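Local coordinates for ORF59 (PDB 3HSL), which serves as the accessory subunit of the viral DNA polymerase in lytic replication and raises its processivity, probably by acting as a sliding clamp, at residues F88-T91 with F97-T100; I258-L263 with L298-L303; N28-S33 with C264-W269; G273-W276 with L282-E285. All coordinates share one frame; numbering follows the deposited sequence.

Interaction 1. Residues F88-T91 with F97-T100; sequences FRNT and FTHT
The loop joining the end of strand 83-89 to the start of helix 99-103 closes on itself here, with N90 facing H99 and T91 facing T98. The central acceptor is the carbonyl O of N90. It takes the main-chain N of H99 at 2.9 Å and the ring nitrogen ND1 of the same histidine at 3.0 Å, both fairly straight. The two donors arrive from opposite faces of the carbonyl plane, and the CA of T98 adds a CH...O contact to that oxygen at 3.1 Å. With chi1 at -68°, the imidazole swings back beside its own backbone N, which is how both donors of one residue reach a single oxygen. Two phenyl groups then enclose the ring. CE1 of F88 meets one face in an edge-to-face pair, centroids 4.9 Å apart and planes at 62°, while CE2 of F97 lies 3.6 Å above the opposite face. Farther along, T98 OG1 donates to T91 OG1 at 2.9 Å, and that threonine oxygen is also bonded to the carbonyl of K36. T98 occupies the N-cap position, but its side chain makes no capping bond. As the donor here, ND1 should carry a proton; its bond together with the two aromatic neighbours should restrict the rotation of this buried imidazole, while the main-chain bond holds the backbone.

Interaction 2. Residues I258-L263 with L298-L303; sequences IAALRL and LSVLLL
Where A260 meets V300 no ring or amide takes part, and the one flat surface is that of the sheet to which strand 296-302 belongs. L298, V300 and L302 project from the face turned to the helix; S299 and L301 project from the other. A260 is the residue of the helix that touches the strand's side chains. Its CB stands 3.9 Å from CB of V300 and 4.1 Å from CD2 of L302, so the methyl sits against two alternate residues of the strand. V300 straddles it: CG1 touches the alanine methyl, while CG2 comes 4.0 Å from A260 CA. At the last turn of the helix the contact changes character, as CD2 of L298 lies 3.5 Å from the carbonyl O of L263. No hydrogen bond crosses the interface; it is held by apolar packing. The helix runs nearly antiparallel to the strand, at 169°, and the axes approach to 8.4 Å, a spacing consistent with the short alanine side chain at the point of contact. Around this pair, helix 254-263 also rests on strand 282-288 through A260 and V284, and through I258 and L261 it packs on L185 of helix 175-186, while strand 61-67 adjoins the far edge of strand 296-302.

Interaction 3. Residues N28-S33 with C264-W269; sequences NEHIKS and CKVPGW
With its CG anti to the backbone N (chi1 -176°), H30 sends its imidazole out from helix 18-35 to V266, whose CG2 is anti to its own carbonyl carbon, which places that methyl against the ring. The two side chains run antiparallel and overlap alongside one another, and the methyl CG2 of V266 comes 3.6 Å from CD2 of H30. The CA of V266 lies over one face of the imidazole. NE2 stands 3.1 Å from the carbonyl O of K265, but the angle is too poor for a hydrogen bond; its bonding partner is the carbonyl O of R262, near the C-terminal end of helix 254-263. The histidine thus combines one polar link to a helix end with apolar packing on the chain that follows. Beyond V266 the chain folds back, W269 N bonding to V266 O at 2.8 Å, and the W269 ring packs on R26 and V27 of the same long helix. With P267 and G268 at the corners, G268 having positive phi (86°), residues 266-269 form a type II beta turn within the loop that connects helix 254-263 to strand 270-276.

Interaction 4. Residues G273-W276 with L282-E285; sequences GLIW and LEVE
An antiparallel beta hairpin, strands 270-276 and 282-288, brings G273-W276 against L282-E285 between strands 169-172 and 296-302. The strands run at 156° to each other. I275 and E283 form a hydrogen-bonded pair, with I275 N to E283 O at 2.8 Å and E283 N to I275 O at 2.7 Å. G273 with E285 is the next such pair; E285 N reaches G273 O nearly straight, whereas the return bond from G273 N is weak. L274 faces V284 between them, and W276 faces L282 on the other side of the I275-E283 pair, toward the loop; both are non-hydrogen-bonded pairs. On one face L274 CD2 touches V284 CG2 at 3.8 Å, and L282 presents CD1 to the indole, 3.8 Å from the centroid of the five-membered ring of W276 and only 16° off its normal, a CH-pi contact over the ring face. L282 achieves this with CG anti to its backbone N (chi1 174°), lying alongside the tryptophan. On the other face I275 runs alongside the extended chain of E283 and crosses that of E285, its CD1 near both carboxylates. E283 bonds to H277 in the hairpin loop and to S299, and E285 to W230. Strand 169-172 bonds to the hairpin through L274 and W276 and strand 296-302 through L282 and V284, while W276 and L282 also pack on V198 of strand 195-201.

Overall arrangement
Interactions 2, 3 and 4 form one cluster: the centres of 2 and 4 lie 8 Å apart and those of 2 and 3 lie 11 Å apart. Helix 254-263 leads through the loop of interaction 3 into the hairpin of interaction 4, and strand 296-302 then returns under the helix, so interaction 4 is nested within the loop closed by interaction 2. Interaction 3 ties this C-terminal part to helix 18-35, across 230 intervening residues. Interaction 1 stands apart, its centre 27 Å from that of interaction 4 on the opposite side of the chain's centre, but T100 touches N28. Helix 18-35 thus connects distant parts of a clamp-family subunit.

Interaction 1. Residues F88-T91 with F97-T100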
# COMPACT_ATOMS: atom_id res chain seq x y z
N PHE A 88 -7.88 -9.37 16.80
CA PHE A 88 -7.81 -9.75 15.37
C PHE A 88 -6.62 -9.12 14.66
O PHE A 88 -5.98 -8.21 15.19
CB PHE A 88 -9.10 -9.34 14.68
CG PHE A 88 -9.47 -7.92 14.92
CD1 PHE A 88 -9.16 -6.94 13.99
CD2 PHE A 88 -10.12 -7.54 16.10
CE1 PHE A 88 -9.51 -5.59 14.21
CE2 PHE A 88 -10.47 -6.21 16.35
CZ PHE A 88 -10.16 -5.23 15.39
N ARG A 89 -6.30 -9.60 13.47
CA ARG A 89 -5.15 -9.07 12.75
C ARG A 89 -5.53 -7.78 12.05
O ARG A 89 -6.65 -7.73 11.52
CB ARG A 89 -4.59 -10.14 11.80
CG ARG A 89 -5.63 -10.76 10.91
CD ARG A 89 -5.13 -11.92 10.03
NE ARG A 89 -4.71 -13.10 10.78
CZ ARG A 89 -4.48 -14.31 10.24
NH1 ARG A 89 -4.65 -14.52 8.94
NH2 ARG A 89 -4.10 -15.33 11.01
N ASN A 90 -4.69 -6.72 12.03
CA ASN A 90 -5.18 -5.54 11.29
C ASN A 90 -5.18 -5.67 9.79
O ASN A 90 -5.90 -4.95 9.12
CB ASN A 90 -4.81 -4.10 11.78
CG ASN A 90 -3.36 -3.82 11.74
OD1 ASN A 90 -2.57 -4.74 11.77
ND2 ASN A 90 -2.99 -2.55 11.67
N THR A 91 -4.37 -6.58 9.27
CA THR A 91 -4.38 -6.84 7.84
C THR A 91 -4.82 -8.29 7.63
O THR A 91 -4.02 -9.22 7.72
CB THR A 91 -3.03 -6.57 7.13
OG1 THR A 91 -2.56 -5.24 7.43
CG2 THR A 91 -3.22 -6.73 5.62
N PHE A 97 -6.67 -4.19 3.35
CA PHE A 97 -7.39 -3.52 4.40
C PHE A 97 -6.56 -3.62 5.68
O PHE A 97 -6.29 -4.71 6.18
CB PHE A 97 -8.83 -3.97 4.62
CG PHE A 97 -9.57 -3.04 5.55
CD1 PHE A 97 -10.23 -1.92 5.06
CD2 PHE A 97 -9.61 -3.29 6.92
CE1 PHE A 97 -10.91 -1.05 5.92
CE2 PHE A 97 -10.29 -2.44 7.78
CZ PHE A 97 -10.94 -1.32 7.29
N THR A 98 -6.17 -2.46 6.20
CA THR A 98 -5.38 -2.38 7.40
C THR A 98 -6.17 -1.51 8.35
O THR A 98 -6.26 -0.28 8.20
CB THR A 98 -3.98 -1.84 7.08
OG1 THR A 98 -3.34 -2.75 6.17
CG2 THR A 98 -3.14 -1.72 8.31
N HIS A 99 -6.76 -2.15 9.36
CA HIS A 99 -7.57 -1.41 10.29
C HIS A 99 -6.97 -0.07 10.72
O HIS A 99 -7.56 0.99 10.43
CB HIS A 99 -7.96 -2.27 11.49
CG HIS A 99 -8.90 -3.38 11.14
ND1 HIS A 99 -8.48 -4.56 10.57
CD2 HIS A 99 -10.24 -3.49 11.29
CE1 HIS A 99 -9.53 -5.35 10.39
NE2 HIS A 99 -10.61 -4.72 10.81
N THR A 100 -5.82 -0.10 11.39
CA THR A 100 -5.19 1.12 11.87
C THR A 100 -4.88 2.12 10.76
O THR A 100 -4.90 3.34 10.99
CB THR A 100 -3.90 0.84 12.68
OG1 THR A 100 -2.91 0.23 11.83
CG2 THR A 100 -4.18 -0.03 13.93

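Interaction 2. Residues I258-L263 with L298-L303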
# COMPACT_ATOMS: atom_id res chain seq x y z
N ILE A 258 17.43 -2.57 18.30
CA ILE A 258 17.53 -1.46 17.35
C ILE A 258 16.11 -0.92 17.08
O ILE A 258 15.80 0.23 17.36
CB ILE A 258 18.12 -1.93 15.99
CG1 ILE A 258 19.46 -2.69 16.13
CG2 ILE A 258 18.25 -0.74 15.01
CD1 ILE A 258 20.68 -1.86 16.52
N ALA A 259 15.25 -1.77 16.52
CA ALA A 259 13.88 -1.39 16.20
C ALA A 259 13.16 -0.84 17.44
O ALA A 259 12.45 0.17 17.36
CB ALA A 259 13.15 -2.59 15.66
N ALA A 260 13.33 -1.50 18.58
CA ALA A 260 12.68 -1.04 19.78
C ALA A 260 13.07 0.41 20.03
O ALA A 260 12.20 1.27 20.14
CB ALA A 260 13.03 -1.92 20.95
N LEU A 261 14.38 0.69 20.11
CA LEU A 261 14.88 2.05 20.34
C LEU A 261 14.51 3.05 19.25
O LEU A 261 14.43 4.25 19.51
CB LEU A 261 16.39 2.04 20.50
CG LEU A 261 17.03 1.35 21.70
CD1 LEU A 261 18.53 1.38 21.50
CD2 LEU A 261 16.62 1.97 23.06
N ARG A 262 14.28 2.56 18.05
CA ARG A 262 13.95 3.41 16.94
C ARG A 262 12.45 3.71 16.91
O ARG A 262 12.04 4.81 16.58
CB ARG A 262 14.54 2.80 15.67
CG ARG A 262 14.37 3.59 14.37
CD ARG A 262 15.70 3.49 13.55
NE ARG A 262 16.12 2.15 13.13
CZ ARG A 262 16.11 1.70 11.87
NH1 ARG A 262 15.70 2.47 10.86
NH2 ARG A 262 16.52 0.45 11.62
N LEU A 263 11.64 2.71 17.26
CA LEU A 263 10.18 2.81 17.32
C LEU A 263 9.66 3.67 18.47
O LEU A 263 8.64 4.35 18.33
CB LEU A 263 9.54 1.40 17.37
CG LEU A 263 9.58 0.53 16.09
CD1 LEU A 263 9.40 -1.00 16.31
CD2 LEU A 263 8.63 1.05 14.99
N LEU A 298 3.30 3.45 24.63
CA LEU A 298 4.06 2.79 23.58
C LEU A 298 5.31 2.13 24.15
O LEU A 298 6.15 2.80 24.76
CB LEU A 298 4.48 3.80 22.51
CG LEU A 298 5.28 3.28 21.30
CD1 LEU A 298 4.48 2.26 20.52
CD2 LEU A 298 5.77 4.38 20.37
N SER A 299 5.45 0.82 23.96
CA SER A 299 6.66 0.15 24.45
C SER A 299 6.88 -1.12 23.68
O SER A 299 6.02 -1.54 22.93
CB SER A 299 6.56 -0.18 25.94
OG SER A 299 5.62 -1.21 26.15
N VAL A 300 8.04 -1.74 23.88
CA VAL A 300 8.38 -2.99 23.23
C VAL A 300 9.00 -3.88 24.29
O VAL A 300 9.96 -3.51 24.93
CB VAL A 300 9.41 -2.79 22.09
CG1 VAL A 300 9.72 -4.11 21.45
CG2 VAL A 300 8.93 -1.78 21.03
N LEU A 301 8.45 -5.07 24.47
CA LEU A 301 8.97 -6.02 25.43
C LEU A 301 10.03 -6.85 24.74
O LEU A 301 9.75 -7.50 23.73
CB LEU A 301 7.85 -6.94 25.90
CG LEU A 301 6.66 -6.22 26.52
CD1 LEU A 301 5.60 -7.19 26.97
CD2 LEU A 301 7.11 -5.37 27.68
N LEU A 302 11.26 -6.83 25.27
CA LEU A 302 12.35 -7.60 24.69
C LEU A 302 12.45 -8.91 25.42
O LEU A 302 12.68 -8.93 26.64
CB LEU A 302 13.68 -6.86 24.77
CG LEU A 302 13.79 -5.53 24.03
CD1 LEU A 302 15.19 -5.01 24.26
CD2 LEU A 302 13.52 -5.66 22.54
N LEU A 303 12.28 -9.99 24.68
CA LEU A 303 12.35 -11.31 25.28
C LEU A 303 13.77 -11.79 25.47
O LEU A 303 14.65 -11.55 24.65
CB LEU A 303 11.54 -12.31 24.46
CG LEU A 303 10.04 -12.01 24.47
CD1 LEU A 303 9.29 -12.76 23.38
CD2 LEU A 303 9.48 -12.31 25.84

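Interaction 3. Residues N28-S33 with C264-W269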
# COMPACT_ATOMS: atom_id res chain seq x y z
N ASN A 28 1.11 6.82 15.10
CA ASN A 28 0.77 5.70 14.25
C ASN A 28 1.60 5.63 12.97
O ASN A 28 1.97 4.55 12.54
CB ASN A 28 -0.71 5.76 13.89
CG ASN A 28 -1.16 4.53 13.14
OD1 ASN A 28 -1.01 3.40 13.62
ND2 ASN A 28 -1.71 4.74 11.95
N GLU A 29 1.90 6.78 12.36
CA GLU A 29 2.71 6.81 11.14
C GLU A 29 4.16 6.37 11.37
O GLU A 29 4.84 5.88 10.45
CB GLU A 29 2.71 8.20 10.50
CG GLU A 29 1.34 8.60 9.99
CD GLU A 29 0.84 7.66 8.88
OE1 GLU A 29 1.55 7.57 7.84
OE2 GLU A 29 -0.25 7.04 9.06
N HIS A 30 4.64 6.53 12.59
CA HIS A 30 5.99 6.17 12.90
C HIS A 30 6.15 4.66 13.09
O HIS A 30 7.21 4.11 12.79
CB HIS A 30 6.43 6.95 14.13
CG HIS A 30 7.85 6.73 14.52
ND1 HIS A 30 8.91 7.29 13.83
CD2 HIS A 30 8.40 6.00 15.52
CE1 HIS A 30 10.04 6.92 14.39
NE2 HIS A 30 9.77 6.14 15.42
N ILE A 31 5.11 3.99 13.58
CA ILE A 31 5.20 2.55 13.83
C ILE A 31 4.49 1.70 12.80
O ILE A 31 4.49 0.48 12.92
CB ILE A 31 4.62 2.17 15.22
CG1 ILE A 31 3.09 2.33 15.24
CG2 ILE A 31 5.31 2.96 16.35
CD1 ILE A 31 2.39 1.79 16.54
N LYS A 32 3.89 2.34 11.80
CA LYS A 32 3.09 1.63 10.79
C LYS A 32 3.65 0.41 10.07
O LYS A 32 2.91 -0.55 9.86
CB LYS A 32 2.45 2.60 9.79
CG LYS A 32 3.37 3.26 8.85
CD LYS A 32 2.64 4.21 7.94
CE LYS A 32 3.60 4.85 6.97
NZ LYS A 32 2.90 5.86 6.14
N SER A 33 4.92 0.42 9.70
CA SER A 33 5.45 -0.75 8.98
C SER A 33 5.58 -1.91 9.96
O SER A 33 5.33 -3.07 9.60
CB SER A 33 6.78 -0.46 8.28
OG SER A 33 7.79 -0.26 9.25
N CYS A 264 10.35 3.64 19.59
CA CYS A 264 9.95 4.42 20.76
C CYS A 264 10.51 5.85 20.79
O CYS A 264 10.30 6.59 21.76
CB CYS A 264 10.29 3.67 22.03
SG CYS A 264 9.51 2.09 22.04
N LYS A 265 11.22 6.23 19.73
CA LYS A 265 11.78 7.56 19.59
C LYS A 265 10.85 8.22 18.57
O LYS A 265 11.10 8.16 17.35
CB LYS A 265 13.22 7.48 19.06
CG LYS A 265 13.98 8.82 18.88
CD LYS A 265 14.27 9.50 20.23
CE LYS A 265 15.16 10.75 20.13
NZ LYS A 265 14.51 11.85 19.37
N VAL A 266 9.79 8.86 19.07
CA VAL A 266 8.81 9.54 18.22
C VAL A 266 8.96 11.04 18.46
O VAL A 266 8.52 11.55 19.49
CB VAL A 266 7.37 9.12 18.56
CG1 VAL A 266 6.38 9.77 17.58
CG2 VAL A 266 7.23 7.61 18.52
N PRO A 267 9.58 11.76 17.50
CA PRO A 267 9.82 13.21 17.58
C PRO A 267 8.60 14.06 17.95
O PRO A 267 7.61 14.07 17.23
CB PRO A 267 10.33 13.56 16.17
CG PRO A 267 11.03 12.30 15.74
CD PRO A 267 10.11 11.20 16.25
N GLY A 268 8.71 14.74 19.08
CA GLY A 268 7.65 15.59 19.61
C GLY A 268 6.68 14.79 20.45
O GLY A 268 5.63 15.30 20.84
N TRP A 269 7.04 13.53 20.73
CA TRP A 269 6.18 12.63 21.50
C TRP A 269 6.84 11.72 22.53
O TRP A 269 6.66 11.90 23.73
CB TRP A 269 5.35 11.77 20.54
CG TRP A 269 4.30 12.55 19.83
CD1 TRP A 269 4.48 13.37 18.76
CD2 TRP A 269 2.91 12.57 20.14
NE1 TRP A 269 3.28 13.91 18.38
CE2 TRP A 269 2.30 13.44 19.21
CE3 TRP A 269 2.13 11.95 21.11
CZ2 TRP A 269 0.93 13.70 19.23
CZ3 TRP A 269 0.78 12.20 21.14
CH2 TRP A 269 0.19 13.07 20.20

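Interaction 4. Residues G273-W276 with L282-E285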
# COMPACT_ATOMS: atom_id res chain seq x y z
N GLY A 273 13.16 4.62 26.95
CA GLY A 273 13.50 4.39 28.34
C GLY A 273 13.60 2.88 28.47
O GLY A 273 12.78 2.16 27.89
N LEU A 274 14.59 2.41 29.23
CA LEU A 274 14.76 0.97 29.43
C LEU A 274 14.32 0.60 30.83
O LEU A 274 14.65 1.29 31.78
CB LEU A 274 16.22 0.56 29.26
CG LEU A 274 16.96 0.96 27.99
CD1 LEU A 274 18.33 0.29 27.99
CD2 LEU A 274 16.18 0.55 26.76
N ILE A 275 13.58 -0.51 30.96
CA ILE A 275 13.11 -0.97 32.26
C ILE A 275 13.40 -2.47 32.35
O ILE A 275 13.10 -3.21 31.41
CB ILE A 275 11.59 -0.77 32.42
CG1 ILE A 275 11.10 0.51 31.74
CG2 ILE A 275 11.19 -0.88 33.87
CD1 ILE A 275 9.59 0.69 31.71
N TRP A 276 13.97 -2.90 33.47
CA TRP A 276 14.28 -4.30 33.71
C TRP A 276 13.25 -4.88 34.65
O TRP A 276 13.29 -4.63 35.86
CB TRP A 276 15.67 -4.50 34.32
CG TRP A 276 16.80 -4.44 33.36
CD1 TRP A 276 17.44 -5.50 32.79
CD2 TRP A 276 17.43 -3.26 32.84
NE1 TRP A 276 18.43 -5.07 31.95
CE2 TRP A 276 18.45 -3.70 31.96
CE3 TRP A 276 17.23 -1.88 33.03
CZ2 TRP A 276 19.26 -2.80 31.27
CZ3 TRP A 276 18.04 -1.00 32.35
CH2 TRP A 276 19.05 -1.46 31.48
N LEU A 282 13.12 -7.13 29.53
CA LEU A 282 13.66 -5.79 29.33
C LEU A 282 12.65 -5.01 28.45
O LEU A 282 12.39 -5.40 27.31
CB LEU A 282 15.06 -5.82 28.69
CG LEU A 282 15.69 -4.47 28.28
CD1 LEU A 282 15.79 -3.50 29.44
CD2 LEU A 282 17.04 -4.60 27.60
N GLU A 283 12.09 -3.93 28.98
CA GLU A 283 11.11 -3.15 28.25
C GLU A 283 11.68 -1.82 27.76
O GLU A 283 12.28 -1.07 28.51
CB GLU A 283 9.87 -2.90 29.11
CG GLU A 283 8.74 -2.14 28.42
CD GLU A 283 7.46 -1.97 29.28
OE1 GLU A 283 7.51 -2.07 30.52
OE2 GLU A 283 6.38 -1.74 28.68
N VAL A 284 11.48 -1.55 26.48
CA VAL A 284 11.91 -0.30 25.88
C VAL A 284 10.62 0.51 25.87
O VAL A 284 9.69 0.13 25.17
CB VAL A 284 12.43 -0.50 24.46
CG1 VAL A 284 12.63 0.83 23.77
CG2 VAL A 284 13.72 -1.32 24.49
N GLU A 285 10.57 1.60 26.62
CA GLU A 285 9.35 2.40 26.68
C GLU A 285 9.48 3.83 26.21
O GLU A 285 10.44 4.53 26.56
CB GLU A 285 8.75 2.40 28.09
CG GLU A 285 7.48 3.20 28.18
CD GLU A 285 6.79 3.13 29.52
OE1 GLU A 285 5.57 3.38 29.58
OE2 GLU A 285 7.45 2.82 30.53